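PDB 4UWM: 3,6-diketocamphane 1,6 monooxygenase from Pseudomonas putida, which catalyses the FMNH2-dependent Baeyer-Villiger oxygenation of a diketocamphane to its lactone, a step by which the bacterium degrades (-)-camphor. Local coordinates for the interface of chains A and B. Residues are numbered along the deposited sequence; one frame, centred on the assembly and turned at random. Chains: chain A/B, 3,6-diketocamphane 1,6 monooxygenase.

Contact 1: the interface of chains A and B. Residues chain A 90-91, 94, 98, 188; chain B 19, 23, 46, 53-56, 59.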
loop_
_atom_site.group_PDB
_atom_site.type_symbol
_atom_site.label_atom_id
_atom_site.label_comp_id
_atom_site.label_asym_id
_atom_site.label_seq_id
_atom_site.Cartn_x
_atom_site.Cartn_y
_atom_site.Cartn_z
ATOM N N THR A 90 -8.779 3.784 6.840
ATOM C CA THR A 90 -9.430 2.860 5.904
ATOM C C THR A 90 -8.451 1.748 5.452
ATOM O O THR A 90 -8.821 0.576 5.418
ATOM C CB THR A 90 -9.958 3.623 4.656
ATOM O OG1 THR A 90 -10.843 4.674 5.073
ATOM C CG2 THR A 90 -10.704 2.688 3.677
ATOM N N MET A 91 -7.227 2.143 5.118
ATOM C CA MET A 91 -6.189 1.186 4.671
ATOM C C MET A 91 -5.863 0.202 5.793
ATOM O O MET A 91 -5.790 -1.007 5.564
ATOM C CB MET A 91 -4.919 1.914 4.205
ATOM C CG MET A 91 -3.794 0.966 3.712
ATOM S SD MET A 91 -2.680 0.485 5.028
ATOM C CE MET A 91 -1.738 1.976 5.289
ATOM N N TRP A 94 -8.712 -2.323 6.239
ATOM C CA TRP A 94 -8.853 -3.250 5.143
ATOM C C TRP A 94 -7.710 -4.279 5.190
ATOM O O TRP A 94 -7.930 -5.460 4.968
ATOM C CB TRP A 94 -8.810 -2.500 3.782
ATOM C CG TRP A 94 -9.140 -3.378 2.596
ATOM C CD1 TRP A 94 -10.202 -4.236 2.482
ATOM C CD2 TRP A 94 -8.417 -3.472 1.348
ATOM N NE1 TRP A 94 -10.190 -4.854 1.258
ATOM C CE2 TRP A 94 -9.106 -4.410 0.539
ATOM C CE3 TRP A 94 -7.243 -2.872 0.848
ATOM C CZ2 TRP A 94 -8.679 -4.753 -0.747
ATOM C CZ3 TRP A 94 -6.815 -3.211 -0.451
ATOM C CH2 TRP A 94 -7.531 -4.134 -1.232
ATOM N N ILE A 98 -7.670 -8.311 5.498
ATOM C CA ILE A 98 -7.008 -9.228 4.554
ATOM C C ILE A 98 -6.199 -10.266 5.342
ATOM O O ILE A 98 -6.184 -11.442 4.981
ATOM C CB ILE A 98 -6.069 -8.467 3.564
ATOM C CG1 ILE A 98 -6.881 -7.534 2.649
ATOM C CG2 ILE A 98 -5.261 -9.437 2.715
ATOM C CD1 ILE A 98 -6.035 -6.533 1.871
ATOM N N PHE A 188 -14.916 -1.119 6.194
ATOM C CA PHE A 188 -13.454 -1.318 6.255
ATOM C C PHE A 188 -12.904 -1.203 7.678
ATOM O O PHE A 188 -11.799 -0.702 7.880
ATOM C CB PHE A 188 -12.717 -0.374 5.280
ATOM C CG PHE A 188 -13.035 -0.638 3.840
ATOM C CD1 PHE A 188 -12.747 -1.886 3.263
ATOM C CD2 PHE A 188 -13.637 0.351 3.045
ATOM C CE1 PHE A 188 -13.045 -2.133 1.930
ATOM C CE2 PHE A 188 -13.946 0.096 1.718
ATOM C CZ PHE A 188 -13.642 -1.147 1.159
ATOM N N ALA B 19 -12.603 -9.312 2.385
ATOM C CA ALA B 19 -11.387 -8.642 1.928
ATOM C C ALA B 19 -10.345 -9.669 1.460
ATOM O O ALA B 19 -9.788 -9.530 0.369
ATOM C CB ALA B 19 -10.823 -7.744 3.040
ATOM N N PHE B 23 -8.908 -9.854 -2.407
ATOM C CA PHE B 23 -7.459 -9.664 -2.612
ATOM C C PHE B 23 -6.872 -10.861 -3.349
ATOM O O PHE B 23 -6.153 -10.698 -4.330
ATOM C CB PHE B 23 -6.779 -9.441 -1.262
ATOM C CG PHE B 23 -5.462 -8.704 -1.354
ATOM C CD1 PHE B 23 -5.428 -7.359 -1.715
ATOM C CD2 PHE B 23 -4.265 -9.350 -1.045
ATOM C CE1 PHE B 23 -4.225 -6.668 -1.773
ATOM C CE2 PHE B 23 -3.051 -8.669 -1.102
ATOM C CZ PHE B 23 -3.033 -7.329 -1.476
ATOM N N HIS B 46 -12.102 2.885 -4.152
ATOM C CA HIS B 46 -13.331 3.368 -3.502
ATOM C C HIS B 46 -13.264 3.016 -2.031
ATOM O O HIS B 46 -12.902 1.890 -1.673
ATOM C CB HIS B 46 -14.607 2.712 -4.060
ATOM C CG HIS B 46 -14.746 2.791 -5.547
ATOM N ND1 HIS B 46 -14.023 1.990 -6.408
ATOM C CD2 HIS B 46 -15.559 3.546 -6.329
ATOM C CE1 HIS B 46 -14.359 2.270 -7.653
ATOM N NE2 HIS B 46 -15.293 3.205 -7.631
ATOM N N ASN B 53 -14.957 -2.722 -4.022
ATOM C CA ASN B 53 -14.553 -2.817 -2.621
ATOM C C ASN B 53 -13.027 -2.810 -2.416
ATOM O O ASN B 53 -12.508 -3.499 -1.530
ATOM C CB ASN B 53 -15.191 -4.067 -1.978
ATOM C CG ASN B 53 -14.726 -5.363 -2.638
ATOM O OD1 ASN B 53 -14.151 -5.337 -3.714
ATOM N ND2 ASN B 53 -14.960 -6.501 -1.979
ATOM N N ILE B 54 -12.304 -2.031 -3.224
ATOM C CA ILE B 54 -10.863 -1.903 -3.020
ATOM C C ILE B 54 -10.508 -0.414 -2.724
ATOM O O ILE B 54 -10.576 0.425 -3.635
ATOM C CB ILE B 54 -10.051 -2.444 -4.226
ATOM C CG1 ILE B 54 -10.156 -3.989 -4.308
ATOM C CG2 ILE B 54 -8.570 -2.005 -4.120
ATOM C CD1 ILE B 54 -9.534 -4.559 -5.581
ATOM N N PRO B 55 -10.156 -0.095 -1.461
ATOM C CA PRO B 55 -9.865 1.302 -1.099
ATOM C C PRO B 55 -8.393 1.666 -1.320
ATOM O O PRO B 55 -8.024 2.850 -1.171
ATOM C CB PRO B 55 -10.208 1.340 0.394
ATOM C CG PRO B 55 -9.872 -0.042 0.882
ATOM C CD PRO B 55 -10.323 -0.944 -0.252
ATOM N N ASN B 56 -7.549 0.654 -1.625
ATOM C CA ASN B 56 -6.117 0.859 -1.805
ATOM C C ASN B 56 -5.576 -0.024 -2.942
ATOM O O ASN B 56 -4.967 -1.075 -2.671
ATOM C CB ASN B 56 -5.338 0.568 -0.495
ATOM C CG ASN B 56 -5.643 1.562 0.601
ATOM O OD1 ASN B 56 -6.615 1.392 1.361
ATOM N ND2 ASN B 56 -4.798 2.594 0.723
ATOM N N LEU B 59 -2.028 -1.658 -2.851
ATOM C CA LEU B 59 -1.709 -2.879 -2.078
ATOM C C LEU B 59 -1.766 -4.111 -2.983
ATOM O O LEU B 59 -0.908 -5.006 -2.910
ATOM C CB LEU B 59 -2.661 -3.091 -0.877
ATOM C CG LEU B 59 -2.644 -2.056 0.248
ATOM C CD1 LEU B 59 -3.356 -2.561 1.514
ATOM C CD2 LEU B 59 -1.266 -1.584 0.609
HETATM O O HOH W 1 -12.377 -5.944 -0.112
#
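With CG anti to the backbone N (chi1 -172°) and the ring turned by a chi2 of 48°, the indole of A:Trp94 leaves helix 85-98 and enters a pocket of the partner chain. This is the homodimer interface of a bacterial luciferase-family monooxygenase, and one wall of the pocket is the segment B:Asn53 to B:Asn56. B:Pro55 lies obliquely over one indole face: its CD sits 3.7 Å from the centroid of the A:Trp94 six-membered ring and almost as near that of the five-membered ring, a CH-pi contact to both. The opposite face rests on CD1 of A:Ile98 from its own chain, so the indole is sandwiched. That same methyl, A:Ile98 CD1, lies 3.7 Å from CD1 of B:Phe23, over the phenyl face toward its rim.

B:Ile54 CG2 comes up to A:Trp94 CH2 from the proline side at 3.7 Å, CZ3 nears B:Leu59, and the methyl of B:Ala19 sits off NE1 and CD1 on the A:Ile98 side. The indole N-H is satisfied through water: A:Trp94 NE1 is 2.8 Å from water 1 (150° at H), which lies 2.8 Å from the carbonyl O of B:Asn53. An alanine in place of A:Trp94 would probably lose the sandwich with B:Pro55 and this water bridge, loosening the packing of the two subunits.

B:Pro55 is gripped from a second side by A:Phe188, which meets it tip to tip; B:Pro55 CG stands 3.9 Å from the phenyl centroid, over the face. On the far flank the amide of B:Asn56 crosses A:Met91 at about a right angle, OD1 approaching CA of A:Met91 at 3.3 Å without a hydrogen bond.

Contact 2: the interface of chains A and B. Residues chain A 23, 62-63, 66-67; chain B 23, 27, 59, 62-63, 67.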
loop_
_atom_site.group_PDB
_atom_site.type_symbol
_atom_site.label_atom_id
_atom_site.label_comp_id
_atom_site.label_asym_id
_atom_site.label_seq_id
_atom_site.Cartn_x
_atom_site.Cartn_y
_atom_site.Cartn_z
ATOM N N PHE A 23 12.327 -5.088 -1.714
ATOM C CA PHE A 23 10.972 -5.657 -1.639
ATOM C C PHE A 23 11.023 -7.190 -1.652
ATOM O O PHE A 23 10.404 -7.852 -0.807
ATOM C CB PHE A 23 10.102 -5.071 -2.761
ATOM C CG PHE A 23 8.614 -5.106 -2.474
ATOM C CD1 PHE A 23 8.065 -4.261 -1.514
ATOM C CD2 PHE A 23 7.767 -5.969 -3.189
ATOM C CE1 PHE A 23 6.694 -4.268 -1.266
ATOM C CE2 PHE A 23 6.403 -5.991 -2.942
ATOM C CZ PHE A 23 5.869 -5.142 -1.963
ATOM N N ALA A 62 1.119 -6.280 2.698
ATOM C CA ALA A 62 0.133 -6.773 1.742
ATOM C C ALA A 62 0.690 -7.849 0.798
ATOM O O ALA A 62 0.018 -8.857 0.500
ATOM C CB ALA A 62 -0.471 -5.619 0.944
ATOM N N ALA A 63 1.917 -7.635 0.323
ATOM C CA ALA A 63 2.575 -8.612 -0.559
ATOM C C ALA A 63 2.919 -9.955 0.112
ATOM O O ALA A 63 2.980 -10.977 -0.558
ATOM C CB ALA A 63 3.825 -8.015 -1.198
ATOM N N LEU A 66 -0.766 -13.218 1.857
ATOM C CA LEU A 66 -1.307 -14.510 1.457
ATOM C C LEU A 66 -0.188 -15.540 1.291
ATOM O O LEU A 66 -0.464 -16.660 0.927
ATOM C CB LEU A 66 -2.179 -14.410 0.190
ATOM C CG LEU A 66 -3.367 -13.403 0.196
ATOM C CD1 LEU A 66 -4.318 -13.607 -0.968
ATOM C CD2 LEU A 66 -4.161 -13.436 1.489
ATOM N N GLN A 67 1.055 -15.143 1.577
ATOM C CA GLN A 67 2.200 -16.055 1.458
ATOM C C GLN A 67 2.610 -16.612 2.810
ATOM O O GLN A 67 3.581 -17.354 2.913
ATOM C CB GLN A 67 3.402 -15.354 0.808
ATOM C CG GLN A 67 3.162 -14.927 -0.631
ATOM C CD GLN A 67 4.431 -14.528 -1.350
ATOM O OE1 GLN A 67 5.451 -15.225 -1.284
ATOM N NE2 GLN A 67 4.374 -13.407 -2.061
ATOM N N PHE B 23 -8.908 -9.854 -2.407
ATOM C CA PHE B 23 -7.459 -9.664 -2.612
ATOM C C PHE B 23 -6.872 -10.861 -3.349
ATOM O O PHE B 23 -6.153 -10.698 -4.330
ATOM C CB PHE B 23 -6.779 -9.441 -1.262
ATOM C CG PHE B 23 -5.462 -8.704 -1.354
ATOM C CD1 PHE B 23 -5.428 -7.359 -1.715
ATOM C CD2 PHE B 23 -4.265 -9.350 -1.045
ATOM C CE1 PHE B 23 -4.225 -6.668 -1.773
ATOM C CE2 PHE B 23 -3.051 -8.669 -1.102
ATOM C CZ PHE B 23 -3.033 -7.329 -1.476
ATOM N N ILE B 27 -5.046 -10.951 -7.097
ATOM C CA ILE B 27 -3.689 -11.460 -7.393
ATOM C C ILE B 27 -3.771 -12.570 -8.451
ATOM O O ILE B 27 -2.998 -12.567 -9.421
ATOM C CB ILE B 27 -2.968 -11.979 -6.139
ATOM C CG1 ILE B 27 -2.674 -10.826 -5.149
ATOM C CG2 ILE B 27 -1.658 -12.728 -6.503
ATOM C CD1 ILE B 27 -2.358 -11.330 -3.749
ATOM N N LEU B 59 -2.028 -1.658 -2.851
ATOM C CA LEU B 59 -1.709 -2.879 -2.078
ATOM C C LEU B 59 -1.766 -4.111 -2.983
ATOM O O LEU B 59 -0.908 -5.006 -2.910
ATOM C CB LEU B 59 -2.661 -3.091 -0.877
ATOM C CG LEU B 59 -2.644 -2.056 0.248
ATOM C CD1 LEU B 59 -3.356 -2.561 1.514
ATOM C CD2 LEU B 59 -1.266 -1.584 0.609
ATOM N N ALA B 62 1.241 -3.981 -5.575
ATOM C CA ALA B 62 2.415 -4.423 -4.827
ATOM C C ALA B 62 2.459 -5.944 -4.603
ATOM O O ALA B 62 3.500 -6.575 -4.808
ATOM C CB ALA B 62 2.490 -3.680 -3.494
ATOM N N ALA B 63 1.324 -6.515 -4.215
ATOM C CA ALA B 63 1.202 -7.972 -3.980
ATOM C C ALA B 63 1.384 -8.805 -5.257
ATOM O O ALA B 63 1.816 -9.950 -5.192
ATOM C CB ALA B 63 -0.148 -8.301 -3.311
ATOM N N GLN B 67 5.124 -11.346 -8.746
ATOM C CA GLN B 67 4.485 -12.575 -9.229
ATOM C C GLN B 67 4.161 -12.490 -10.718
ATOM O O GLN B 67 3.572 -13.408 -11.283
ATOM C CB GLN B 67 3.189 -12.839 -8.465
ATOM C CG GLN B 67 3.383 -13.400 -7.075
ATOM C CD GLN B 67 2.071 -13.757 -6.420
ATOM O OE1 GLN B 67 1.439 -14.773 -6.750
ATOM N NE2 GLN B 67 1.650 -12.928 -5.481
HETATM O O HOH W 2 2.468 -11.616 -3.198
#
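Two copies of helix 57-65 meet back to back at the core of the dimer, with A:Ala63 and B:Ala63 facing one another across the two-fold. Their CA atoms are 3.7 Å apart, A:Ala63 to B:Ala63, and each methyl lies beside the other chain's backbone, so the two helix backbones come close together here.

Each phenyl ring of residue 23 turns its outer rim toward the opposing helix. The CE2 corner of B:Phe23 points at the carbonyl O of A:Ala62, 3.5 Å away, while its CZ lies against the A:Ala62 methyl. The twin ring repeats this, A:Phe23 CE2 standing 3.5 Å from the O of B:Ala62. A chi1 of -156° puts CG of A:Phe23 anti to the backbone N and carries the ring from helix 19-35 to this helix. On one flank the methyl of A:Ala62 also packs on CB of B:Leu59. Farther along, A:Leu66 and B:Ile27 cross obliquely, CD1 of each meeting at the looser distance of 4.1 Å.

Polar groups gather where helix 57-65 ends. The two Gln67 amides turn their nitrogens toward each other, but A:Gln67 NE2 and B:Gln67 NE2 remain 4.4 Å apart, with water 2 joining them. This water also touches the carbonyl O of both Ala63 residues, so its partners include the Gln67 NE2 and Ala63 O of both chains. Within its own chain B:Gln67 NE2 donates to B:Ala63 O at 3.0 Å, in the carbonyl plane but through a bent bond (135° at H), which may help hold the amide; the corresponding bond in chain A is weak. Water 2 lies 2.7 Å from B:Ala63 O and 2.8 Å from A:Ala63 O.

The centres of contact 1 and contact 2 lie about 13 Å apart, measured between their C-alpha atoms, along one continuous homodimer interface. They share B:Phe23 and B:Leu59, so helices 19-35 and 57-65 of chain B serve both: each of these residues meets helix 85-98 of chain A in contact 1 and helix 57-65 of chain A in contact 2. Contact 2 straddles the two-fold axis and contains both copies of several residues, whereas contact 1 is off the axis and recurs with the chains exchanged. The central helix pair is thus flanked by two tryptophan-filled pockets, which should fix how the subunits are oriented.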